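Local coordinates for protein ceramide very long chain fatty acid hydroxylase SCS7 (Saccharomyces cerevisiae, PDB 4ZR1) that hydroxylates the very long chain fatty acids of sphingolipids, probably at C-2 of the acyl chain in dihydroceramides and phytoceramides, drawing electrons from cytochrome b5, at residues P59-I64 / A166-F171; F69-Y74 / F156-P161; R151-F156 / F171-C176. All coordinates share one frame; numbering follows the deposited sequence.

In the fold
All three contacts probably lie on or near the cytoplasmic side of the enzyme, and two of them use helix 164-179. Interactions 1 and 3 share F171: its side chain packs against helix 60-65, while its own helical turn runs on to zinc-binding H174, and H170 O meets G175 N at 3.0 Å. Interaction 2 touches interaction 1 through Y74 OH, which lies 2.9 Å from F167 O and 3.0 Å from H170 ND1. Interactions 2 and 3 share F156, where the chain passes from the metal-binding turn into the loop; D157 is about 7 Å from the zinc at its nearest side-chain atom. The zinc belongs to interaction 3, whereas F171's side chain is about 12 Å away.

Interaction 1: residues P59-I64 / A166-F171; sequences PLLMQI and AFATHF
A short helix, 60-65, probably cytoplasmic, docks almost antiparallel on helix 164-179, the helix that carries zinc ligands further along. The axes of the two segments run at 151° and approach to 9.7 Å, an all-apolar helix-helix packing without a hydrogen bond across it. The backbones come nearest at I64 and A168, whose CA atoms are 6.3 Å apart.

F171 provides the platform. With CG anti to the backbone N (chi1 -180°), its ring is thrown out from helix 164-179 toward the three apolar side chains of the partner. I64 reaches it with an extended CG1 branch, so that the terminal methyl CD1 settles over one ring face, 3.8 Å from the centroid and 18° off the ring normal. This is a CH-pi contact displaced toward the rim, and its closest pair is I64 CD1 to F171 CG at 3.6 Å. The L60 and F171 side chains cross at about a right angle, L60 CD1 lying 4.0 Å from F171 CZ. L61 CD1 lies obliquely beside F171 CD2.

The other branch of I64 works one helical turn back: CG2 lies 3.9 Å from F167 CB and also touches A168. F171 is further walled by L91 and by Y74 and I78 of helix 71-78, so the contact is buried. At the start of the short helix, the Q63 side chain curls back, and its NE2 donates to P59 O at 3.0 Å from above the carbonyl plane.

Interaction 2: residues F69-Y74 / F156-P161; sequences FKKDFY and FDDWLP
The Y74 ring is met obliquely by L160, whose CD1 lies 4.2 Å from Y74 CE2; outside these segments F167 stacks on the ring and H170 meets it nearly at right angles. In the loop, L160 CA lies in plane at the edge of the F156 ring, and on the helix side F69 CD1 does the same for F73. Beside these rings runs a salt-bridge network of K71, D72 and D158, which ties the first turn of helix 71-78 to the loop between helices 128-154 and 164-179.

K71 carries the contact. CG stands anti to the backbone N (chi1 174°), and bends at chi2 and at chi3 (73°) fold the chain over the loop backbone. Its methylenes lie along the peptides of the loop: K71 CB is 3.6 Å from P161 O, and K71 CG packs 3.8 Å from L160 CB. This delivers NZ to D158, where it donates to both OD1 and the main-chain O, the latter at 3.1 Å, in the carbonyl plane and on a lone pair. Carboxylate and carbonyl of one residue thus grip the ammonium like a pincer, and a weak bond to D72 OD2 adds a third acceptor. Two carboxylates approach here, D72 OD1 and D158 OD1 being 4.3 Å apart, and the lysine charge probably offsets their repulsion; D72 OD1 also has a long, weak ion pair with K288.

A methionine here would remove all three donor bonds of NZ and would probably leave the two aspartates repelling each other, loosening the loop from the helix. Y74 and D157 send their polar ends to H170 instead. The salt bridge itself, K71 NZ to D158 OD1 at 2.6 Å, uses the oxygen's anti lone pair.

Interaction 3: residues R151-F156 / F171-C176; sequences RFLFHF and FLLHGC. With ZN (zinc ion), chain D; BOG (octyl beta-D-glucopyranoside), chain E.
H155 NE2 is held by one bond, its coordination to the zinc ion at 2.0 Å. H174 NE2 binds the same metal at 2.2 Å, while H150, H178 and H254 complete five nitrogen ligands. The contact therefore joins two histidine boxes, the HX4H motif of H150 and H155 and the HX2HH motif that begins at H174, at one ion of what is probably the catalytic dimetal centre. The two NE2 atoms stand 3.3 Å apart as fellow ligands, not hydrogen-bonded, and the rings are turned 73° from each other. At its far side the H155 ring is steadied by a weak hydrogen bond from ND1 to D157, which would probably make the imidazole more electron-rich.

F154 backs the metal site. Its CD2 lies over one face of the H174 imidazole, 3.6 Å from ND1; the planes are within 16° of parallel but slid so far that the rings barely overlap. One face of the F154 ring carries L173 O above its centre. That carbonyl also accepts a 2.6 Å hydrogen bond from O4 of a bound octyl glucoside, and the same sugar oxygen sits near the plane at the edge of the H174 ring. L153 and L173 cross obliquely, with CD2 of L153 3.8 Å from CD1 of L173.

In the partner segment a pi-type turn, closed by C176 N to F171 O, spans H174. The site is thus pinched between the cytoplasmic end of helix 128-154 and the second half of helix 164-179; H150 and H178 come from the same two helices, and H254 of helix 242-256 joins them at the zinc.

Interaction 1: residues P59-I64 / A166-F171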
loop_
_atom_site.group_PDB
_atom_site.type_symbol
_atom_site.label_atom_id
_atom_site.label_comp_id
_atom_site.label_asym_id
_atom_site.label_seq_id
_atom_site.Cartn_x
_atom_site.Cartn_y
_atom_site.Cartn_z
ATOM N N PRO A 59 3.408 15.975 14.377
ATOM C CA PRO A 59 4.102 15.100 13.410
ATOM C C PRO A 59 4.134 13.654 13.902
ATOM O O PRO A 59 4.468 13.408 15.064
ATOM C CB PRO A 59 5.516 15.697 13.331
ATOM C CG PRO A 59 5.336 17.151 13.707
ATOM C CD PRO A 59 4.199 17.173 14.726
ATOM N N LEU A 60 3.768 12.724 13.024
ATOM C CA LEU A 60 3.491 11.337 13.395
ATOM C C LEU A 60 4.733 10.472 13.582
ATOM O O LEU A 60 4.756 9.572 14.420
ATOM C CB LEU A 60 2.582 10.695 12.339
ATOM C CG LEU A 60 1.175 11.289 12.200
ATOM C CD1 LEU A 60 0.454 10.710 11.000
ATOM C CD2 LEU A 60 0.372 11.045 13.463
ATOM N N LEU A 61 5.768 10.746 12.805
ATOM C CA LEU A 61 6.934 9.872 12.773
ATOM C C LEU A 61 7.761 9.872 14.075
ATOM O O LEU A 61 8.096 8.807 14.592
ATOM C CB LEU A 61 7.808 10.258 11.588
ATOM C CG LEU A 61 8.696 9.185 10.991
ATOM C CD1 LEU A 61 7.877 7.961 10.650
ATOM C CD2 LEU A 61 9.324 9.761 9.750
ATOM N N MET A 62 8.097 11.045 14.608
ATOM C CA MET A 62 8.871 11.087 15.850
ATOM C C MET A 62 8.031 10.534 16.983
ATOM O O MET A 62 8.523 9.894 17.914
ATOM C CB MET A 62 9.343 12.513 16.178
ATOM C CG MET A 62 10.685 12.875 15.529
ATOM S SD MET A 62 12.066 11.870 16.127
ATOM C CE MET A 62 13.410 12.453 15.094
ATOM N N GLN A 63 6.742 10.782 16.868
ATOM C CA GLN A 63 5.754 10.340 17.825
ATOM C C GLN A 63 5.768 8.798 17.916
ATOM O O GLN A 63 5.476 8.221 18.959
ATOM C CB GLN A 63 4.400 10.879 17.378
ATOM C CG GLN A 63 3.436 11.234 18.435
ATOM C CD GLN A 63 2.127 11.710 17.851
ATOM O OE1 GLN A 63 1.059 11.326 18.316
ATOM N NE2 GLN A 63 2.201 12.559 16.837
ATOM N N ILE A 64 6.125 8.148 16.808
ATOM C CA ILE A 64 6.260 6.692 16.736
ATOM C C ILE A 64 7.633 6.222 17.204
ATOM O O ILE A 64 7.740 5.247 17.954
ATOM C CB ILE A 64 6.052 6.170 15.296
ATOM C CG1 ILE A 64 4.648 6.473 14.799
ATOM C CG2 ILE A 64 6.301 4.669 15.214
ATOM C CD1 ILE A 64 4.433 6.043 13.366
ATOM N N ALA A 166 11.142 -0.548 13.969
ATOM C CA ALA A 166 10.381 -1.482 13.141
ATOM C C ALA A 166 9.002 -0.915 12.817
ATOM O O ALA A 166 8.545 -0.986 11.676
ATOM C CB ALA A 166 10.251 -2.839 13.833
ATOM N N PHE A 167 8.347 -0.343 13.823
ATOM C CA PHE A 167 7.028 0.262 13.638
ATOM C C PHE A 167 7.101 1.437 12.652
ATOM O O PHE A 167 6.165 1.686 11.899
ATOM C CB PHE A 167 6.448 0.752 14.975
ATOM C CG PHE A 167 6.422 -0.288 16.069
ATOM C CD1 PHE A 167 6.376 -1.639 15.775
ATOM C CD2 PHE A 167 6.435 0.101 17.401
ATOM C CE1 PHE A 167 6.352 -2.583 16.788
ATOM C CE2 PHE A 167 6.407 -0.836 18.417
ATOM C CZ PHE A 167 6.366 -2.180 18.111
ATOM N N ALA A 168 8.210 2.170 12.668
ATOM C CA ALA A 168 8.344 3.334 11.799
ATOM C C ALA A 168 8.571 2.888 10.354
ATOM O O ALA A 168 8.083 3.520 9.408
ATOM C CB ALA A 168 9.485 4.244 12.287
ATOM N N THR A 169 9.304 1.789 10.199
ATOM C CA THR A 169 9.549 1.185 8.891
ATOM C C THR A 169 8.253 0.656 8.295
ATOM O O THR A 169 7.956 0.872 7.119
ATOM C CB THR A 169 10.557 0.025 8.985
ATOM O OG1 THR A 169 11.757 0.481 9.623
ATOM C CG2 THR A 169 10.884 -0.522 7.591
ATOM N N HIS A 170 7.492 -0.053 9.121
ATOM C CA HIS A 170 6.188 -0.567 8.734
ATOM C C HIS A 170 5.271 0.578 8.306
ATOM O O HIS A 170 4.684 0.557 7.225
ATOM C CB HIS A 170 5.574 -1.341 9.897
ATOM C CG HIS A 170 4.216 -1.890 9.607
ATOM N ND1 HIS A 170 3.070 -1.132 9.709
ATOM C CD2 HIS A 170 3.818 -3.125 9.220
ATOM C CE1 HIS A 170 2.025 -1.874 9.392
ATOM N NE2 HIS A 170 2.451 -3.088 9.091
ATOM N N PHE A 171 5.165 1.577 9.173
ATOM C CA PHE A 171 4.389 2.784 8.915
ATOM C C PHE A 171 4.727 3.406 7.561
ATOM O O PHE A 171 3.835 3.706 6.776
ATOM C CB PHE A 171 4.630 3.791 10.041
ATOM C CG PHE A 171 3.882 5.077 9.891
ATOM C CD1 PHE A 171 2.547 5.157 10.241
ATOM C CD2 PHE A 171 4.526 6.222 9.439
ATOM C CE1 PHE A 171 1.858 6.354 10.117
ATOM C CE2 PHE A 171 3.844 7.422 9.311
ATOM C CZ PHE A 171 2.508 7.492 9.656
#

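Interaction 2: residues F69-Y74 / F156-P161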
loop_
_atom_site.group_PDB
_atom_site.type_symbol
_atom_site.label_atom_id
_atom_site.label_comp_id
_atom_site.label_asym_id
_atom_site.label_seq_id
_atom_site.Cartn_x
_atom_site.Cartn_y
_atom_site.Cartn_z
ATOM N N PHE A 69 4.774 2.168 22.870
ATOM C CA PHE A 69 3.901 1.157 22.292
ATOM C C PHE A 69 4.542 -0.218 22.371
ATOM O O PHE A 69 5.747 -0.370 22.162
ATOM C CB PHE A 69 3.591 1.461 20.817
ATOM C CG PHE A 69 2.891 2.771 20.579
ATOM C CD1 PHE A 69 2.033 3.304 21.524
ATOM C CD2 PHE A 69 3.097 3.467 19.395
ATOM C CE1 PHE A 69 1.388 4.506 21.294
ATOM C CE2 PHE A 69 2.458 4.673 19.162
ATOM C CZ PHE A 69 1.602 5.192 20.115
ATOM N N LYS A 70 3.738 -1.230 22.647
ATOM C CA LYS A 70 4.165 -2.572 22.313
ATOM C C LYS A 70 3.487 -2.993 21.018
ATOM O O LYS A 70 2.438 -2.459 20.643
ATOM C CB LYS A 70 3.893 -3.568 23.452
ATOM C CG LYS A 70 3.022 -3.082 24.595
ATOM C CD LYS A 70 3.370 -3.909 25.822
ATOM C CE LYS A 70 2.567 -3.550 27.071
ATOM N NZ LYS A 70 2.603 -4.673 28.066
ATOM N N LYS A 71 4.128 -3.934 20.332
ATOM C CA LYS A 71 3.791 -4.305 18.962
ATOM C C LYS A 71 2.304 -4.542 18.716
ATOM O O LYS A 71 1.746 -4.029 17.751
ATOM C CB LYS A 71 4.577 -5.556 18.573
ATOM C CG LYS A 71 4.216 -6.140 17.223
ATOM C CD LYS A 71 4.028 -7.646 17.321
ATOM C CE LYS A 71 2.736 -7.989 18.025
ATOM N NZ LYS A 71 2.532 -9.455 18.185
ATOM N N ASP A 72 1.661 -5.315 19.582
ATOM C CA ASP A 72 0.263 -5.671 19.368
ATOM C C ASP A 72 -0.643 -4.445 19.348
ATOM O O ASP A 72 -1.663 -4.429 18.662
ATOM C CB ASP A 72 -0.211 -6.653 20.438
ATOM C CG ASP A 72 0.170 -8.083 20.122
ATOM O OD1 ASP A 72 -0.550 -8.720 19.330
ATOM O OD2 ASP A 72 1.187 -8.571 20.657
ATOM N N PHE A 73 -0.259 -3.417 20.094
ATOM C CA PHE A 73 -1.046 -2.195 20.166
ATOM C C PHE A 73 -0.842 -1.343 18.921
ATOM O O PHE A 73 -1.798 -0.804 18.353
ATOM C CB PHE A 73 -0.679 -1.406 21.411
ATOM C CG PHE A 73 -1.404 -0.099 21.535
ATOM C CD1 PHE A 73 -2.782 -0.074 21.688
ATOM C CD2 PHE A 73 -0.705 1.107 21.512
ATOM C CE1 PHE A 73 -3.458 1.127 21.813
ATOM C CE2 PHE A 73 -1.372 2.315 21.634
ATOM C CZ PHE A 73 -2.755 2.325 21.786
ATOM N N TYR A 74 0.410 -1.227 18.496
ATOM C CA TYR A 74 0.722 -0.514 17.269
ATOM C C TYR A 74 -0.015 -1.103 16.055
ATOM O O TYR A 74 -0.601 -0.353 15.266
ATOM C CB TYR A 74 2.228 -0.523 17.009
ATOM C CG TYR A 74 2.551 -0.098 15.607
ATOM C CD1 TYR A 74 2.545 1.250 15.248
ATOM C CD2 TYR A 74 2.819 -1.041 14.623
ATOM C CE1 TYR A 74 2.821 1.645 13.947
ATOM C CE2 TYR A 74 3.093 -0.657 13.321
ATOM C CZ TYR A 74 3.094 0.683 12.987
ATOM O OH TYR A 74 3.366 1.049 11.690
ATOM N N PHE A 156 3.487 -7.502 7.582
ATOM C CA PHE A 156 4.278 -8.194 8.599
ATOM C C PHE A 156 3.513 -8.294 9.922
ATOM O O PHE A 156 3.421 -9.371 10.519
ATOM C CB PHE A 156 5.600 -7.456 8.810
ATOM C CG PHE A 156 6.759 -8.349 9.134
ATOM C CD1 PHE A 156 7.394 -9.063 8.135
ATOM C CD2 PHE A 156 7.238 -8.451 10.431
ATOM C CE1 PHE A 156 8.472 -9.876 8.426
ATOM C CE2 PHE A 156 8.315 -9.263 10.724
ATOM C CZ PHE A 156 8.932 -9.976 9.720
ATOM N N ASP A 157 2.969 -7.158 10.360
ATOM C CA ASP A 157 2.055 -7.061 11.511
ATOM C C ASP A 157 2.475 -7.856 12.749
ATOM O O ASP A 157 3.469 -7.516 13.387
ATOM C CB ASP A 157 0.645 -7.480 11.087
ATOM C CG ASP A 157 0.105 -6.635 9.933
ATOM O OD1 ASP A 157 0.763 -5.646 9.533
ATOM O OD2 ASP A 157 -0.991 -6.954 9.434
ATOM N N ASP A 158 1.705 -8.892 13.085
ATOM C CA ASP A 158 1.945 -9.729 14.271
ATOM C C ASP A 158 3.411 -10.153 14.412
ATOM O O ASP A 158 3.951 -10.176 15.514
ATOM C CB ASP A 158 1.050 -10.978 14.224
ATOM C CG ASP A 158 0.910 -11.666 15.580
ATOM O OD1 ASP A 158 1.597 -11.263 16.545
ATOM O OD2 ASP A 158 0.115 -12.627 15.673
ATOM N N TRP A 159 4.056 -10.462 13.289
ATOM C CA TRP A 159 5.429 -10.959 13.295
ATOM C C TRP A 159 6.477 -9.877 13.608
ATOM O O TRP A 159 7.674 -10.163 13.641
ATOM C CB TRP A 159 5.746 -11.623 11.946
ATOM C CG TRP A 159 4.738 -12.684 11.535
ATOM C CD1 TRP A 159 4.078 -13.551 12.361
ATOM C CD2 TRP A 159 4.272 -12.971 10.202
ATOM N NE1 TRP A 159 3.240 -14.361 11.628
ATOM C CE2 TRP A 159 3.339 -14.027 10.303
ATOM C CE3 TRP A 159 4.554 -12.439 8.934
ATOM C CZ2 TRP A 159 2.685 -14.559 9.185
ATOM C CZ3 TRP A 159 3.902 -12.970 7.823
ATOM C CH2 TRP A 159 2.982 -14.020 7.959
ATOM N N LEU A 160 6.032 -8.646 13.850
ATOM C CA LEU A 160 6.944 -7.527 14.115
ATOM C C LEU A 160 7.634 -7.595 15.480
ATOM O O LEU A 160 7.050 -8.058 16.461
ATOM C CB LEU A 160 6.192 -6.196 14.018
ATOM C CG LEU A 160 5.995 -5.493 12.672
ATOM C CD1 LEU A 160 4.916 -4.429 12.809
ATOM C CD2 LEU A 160 7.291 -4.858 12.214
ATOM N N PRO A 161 8.882 -7.105 15.551
ATOM C CA PRO A 161 9.616 -6.995 16.814
ATOM C C PRO A 161 8.975 -6.014 17.778
ATOM O O PRO A 161 8.029 -5.317 17.418
ATOM C CB PRO A 161 10.992 -6.472 16.385
ATOM C CG PRO A 161 11.080 -6.725 14.918
ATOM C CD PRO A 161 9.684 -6.643 14.405
#

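Interaction 3: residues R151-F156 / F171-C176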
loop_
_atom_site.group_PDB
_atom_site.type_symbol
_atom_site.label_atom_id
_atom_site.label_comp_id
_atom_site.label_asym_id
_atom_site.label_seq_id
_atom_site.Cartn_x
_atom_site.Cartn_y
_atom_site.Cartn_z
ATOM N N ARG A 151 1.207 -8.913 1.232
ATOM C CA ARG A 151 0.821 -9.842 2.295
ATOM C C ARG A 151 1.920 -10.097 3.328
ATOM O O ARG A 151 1.646 -10.174 4.532
ATOM C CB ARG A 151 0.381 -11.174 1.689
ATOM C CG ARG A 151 0.085 -12.244 2.718
ATOM C CD ARG A 151 -0.482 -13.468 2.065
ATOM N NE ARG A 151 -0.480 -14.616 2.960
ATOM C CZ ARG A 151 -0.864 -15.831 2.594
ATOM N NH1 ARG A 151 -1.269 -16.049 1.347
ATOM N NH2 ARG A 151 -0.831 -16.825 3.467
ATOM N N PHE A 152 3.160 -10.230 2.861
ATOM C CA PHE A 152 4.225 -10.690 3.734
ATOM C C PHE A 152 5.189 -9.585 4.189
ATOM O O PHE A 152 5.750 -9.672 5.282
ATOM C CB PHE A 152 4.998 -11.830 3.055
ATOM C CG PHE A 152 4.171 -13.073 2.827
ATOM C CD1 PHE A 152 3.777 -13.868 3.895
ATOM C CD2 PHE A 152 3.802 -13.458 1.547
ATOM C CE1 PHE A 152 3.013 -15.015 3.693
ATOM C CE2 PHE A 152 3.037 -14.604 1.340
ATOM C CZ PHE A 152 2.643 -15.382 2.419
ATOM N N LEU A 153 5.391 -8.545 3.386
ATOM C CA LEU A 153 6.238 -7.446 3.859
ATOM C C LEU A 153 5.395 -6.311 4.450
ATOM O O LEU A 153 5.544 -5.955 5.615
ATOM C CB LEU A 153 7.128 -6.911 2.743
ATOM C CG LEU A 153 8.142 -5.886 3.269
ATOM C CD1 LEU A 153 9.325 -6.617 3.875
ATOM C CD2 LEU A 153 8.614 -4.922 2.182
ATOM N N PHE A 154 4.487 -5.772 3.645
ATOM C CA PHE A 154 3.599 -4.708 4.088
ATOM C C PHE A 154 2.755 -5.079 5.320
ATOM O O PHE A 154 2.567 -4.265 6.222
ATOM C CB PHE A 154 2.678 -4.294 2.945
ATOM C CG PHE A 154 3.376 -3.556 1.851
ATOM C CD1 PHE A 154 4.738 -3.304 1.929
ATOM C CD2 PHE A 154 2.675 -3.111 0.737
ATOM C CE1 PHE A 154 5.387 -2.617 0.918
ATOM C CE2 PHE A 154 3.326 -2.421 -0.278
ATOM C CZ PHE A 154 4.677 -2.175 -0.187
ATOM N N HIS A 155 2.233 -6.294 5.359
ATOM C CA HIS A 155 1.453 -6.711 6.514
ATOM C C HIS A 155 2.191 -7.729 7.381
ATOM O O HIS A 155 1.597 -8.695 7.841
ATOM C CB HIS A 155 0.100 -7.268 6.074
ATOM C CG HIS A 155 -0.857 -6.211 5.619
ATOM N ND1 HIS A 155 -1.685 -5.535 6.486
ATOM C CD2 HIS A 155 -1.104 -5.704 4.388
ATOM C CE1 HIS A 155 -2.410 -4.662 5.809
ATOM N NE2 HIS A 155 -2.077 -4.745 4.533
ATOM N N PHE A 156 3.487 -7.502 7.582
ATOM C CA PHE A 156 4.278 -8.194 8.599
ATOM C C PHE A 156 3.513 -8.294 9.922
ATOM O O PHE A 156 3.421 -9.371 10.519
ATOM C CB PHE A 156 5.600 -7.456 8.810
ATOM C CG PHE A 156 6.759 -8.349 9.134
ATOM C CD1 PHE A 156 7.394 -9.063 8.135
ATOM C CD2 PHE A 156 7.238 -8.451 10.431
ATOM C CE1 PHE A 156 8.472 -9.876 8.426
ATOM C CE2 PHE A 156 8.315 -9.263 10.724
ATOM C CZ PHE A 156 8.932 -9.976 9.720
ATOM N N PHE A 171 5.165 1.577 9.173
ATOM C CA PHE A 171 4.389 2.784 8.915
ATOM C C PHE A 171 4.727 3.406 7.561
ATOM O O PHE A 171 3.835 3.706 6.776
ATOM C CB PHE A 171 4.630 3.791 10.041
ATOM C CG PHE A 171 3.882 5.077 9.891
ATOM C CD1 PHE A 171 2.547 5.157 10.241
ATOM C CD2 PHE A 171 4.526 6.222 9.439
ATOM C CE1 PHE A 171 1.858 6.354 10.117
ATOM C CE2 PHE A 171 3.844 7.422 9.311
ATOM C CZ PHE A 171 2.508 7.492 9.656
ATOM N N LEU A 172 6.016 3.580 7.290
ATOM C CA LEU A 172 6.457 4.159 6.021
ATOM C C LEU A 172 6.153 3.281 4.797
ATOM O O LEU A 172 5.960 3.797 3.696
ATOM C CB LEU A 172 7.962 4.451 6.073
ATOM C CG LEU A 172 8.425 5.639 6.912
ATOM C CD1 LEU A 172 9.939 5.696 6.926
ATOM C CD2 LEU A 172 7.846 6.966 6.401
ATOM N N LEU A 173 6.118 1.961 4.976
ATOM C CA LEU A 173 5.910 1.060 3.838
ATOM C C LEU A 173 4.445 0.854 3.502
ATOM O O LEU A 173 4.109 0.641 2.346
ATOM C CB LEU A 173 6.561 -0.299 4.096
ATOM C CG LEU A 173 8.092 -0.286 4.109
ATOM C CD1 LEU A 173 8.649 -1.696 4.201
ATOM C CD2 LEU A 173 8.631 0.440 2.890
ATOM N N HIS A 174 3.572 0.913 4.502
ATOM C CA HIS A 174 2.171 0.586 4.278
ATOM C C HIS A 174 1.236 0.982 5.435
ATOM O O HIS A 174 0.064 1.287 5.214
ATOM C CB HIS A 174 2.037 -0.910 4.008
ATOM C CG HIS A 174 0.741 -1.291 3.376
ATOM N ND1 HIS A 174 0.344 -0.804 2.147
ATOM C CD2 HIS A 174 -0.256 -2.102 3.803
ATOM C CE1 HIS A 174 -0.837 -1.309 1.843
ATOM N NE2 HIS A 174 -1.222 -2.101 2.829
ATOM N N GLY A 175 1.750 0.973 6.661
ATOM C CA GLY A 175 0.944 1.303 7.825
ATOM C C GLY A 175 0.242 2.644 7.703
ATOM O O GLY A 175 -0.950 2.756 7.995
ATOM N N CYS A 176 0.980 3.659 7.259
ATOM C CA CYS A 176 0.436 5.005 7.102
ATOM C C CYS A 176 -0.775 5.009 6.170
ATOM O O CYS A 176 -1.765 5.713 6.387
ATOM C CB CYS A 176 1.510 5.951 6.560
ATOM S SG CYS A 176 0.995 7.675 6.499
HETATM ZN ZN ZN D . -2.851 -3.499 3.096
HETATM C C1 BOG E . 4.096 4.965 1.488
HETATM O O1 BOG E . 4.415 6.336 1.589
HETATM C C2 BOG E . 2.622 4.835 1.187
HETATM O O2 BOG E . 1.920 5.268 2.328
HETATM C C3 BOG E . 2.257 3.386 0.957
HETATM O O3 BOG E . 0.947 3.231 0.460
HETATM C C4 BOG E . 3.227 2.709 0.037
HETATM O O4 BOG E . 2.953 1.330 0.084
HETATM C C5 BOG E . 4.630 2.958 0.521
HETATM O O5 BOG E . 4.875 4.348 0.488
HETATM C C6 BOG E . 5.565 2.171 -0.385
HETATM O O6 BOG E . 6.839 2.766 -0.499
HETATM C "C1'" BOG E . 5.211 6.681 2.703
HETATM C "C2'" BOG E . 5.484 8.171 2.738
HETATM C "C3'" BOG E . 6.781 8.405 3.486
HETATM C "C4'" BOG E . 7.796 9.153 2.640
HETATM C "C5'" BOG E . 9.201 8.668 2.950
HETATM C "C6'" BOG E . 10.213 9.671 2.451
HETATM C "C7'" BOG E . 11.611 9.115 2.594
HETATM C "C8'" BOG E . 12.053 9.234 4.035
#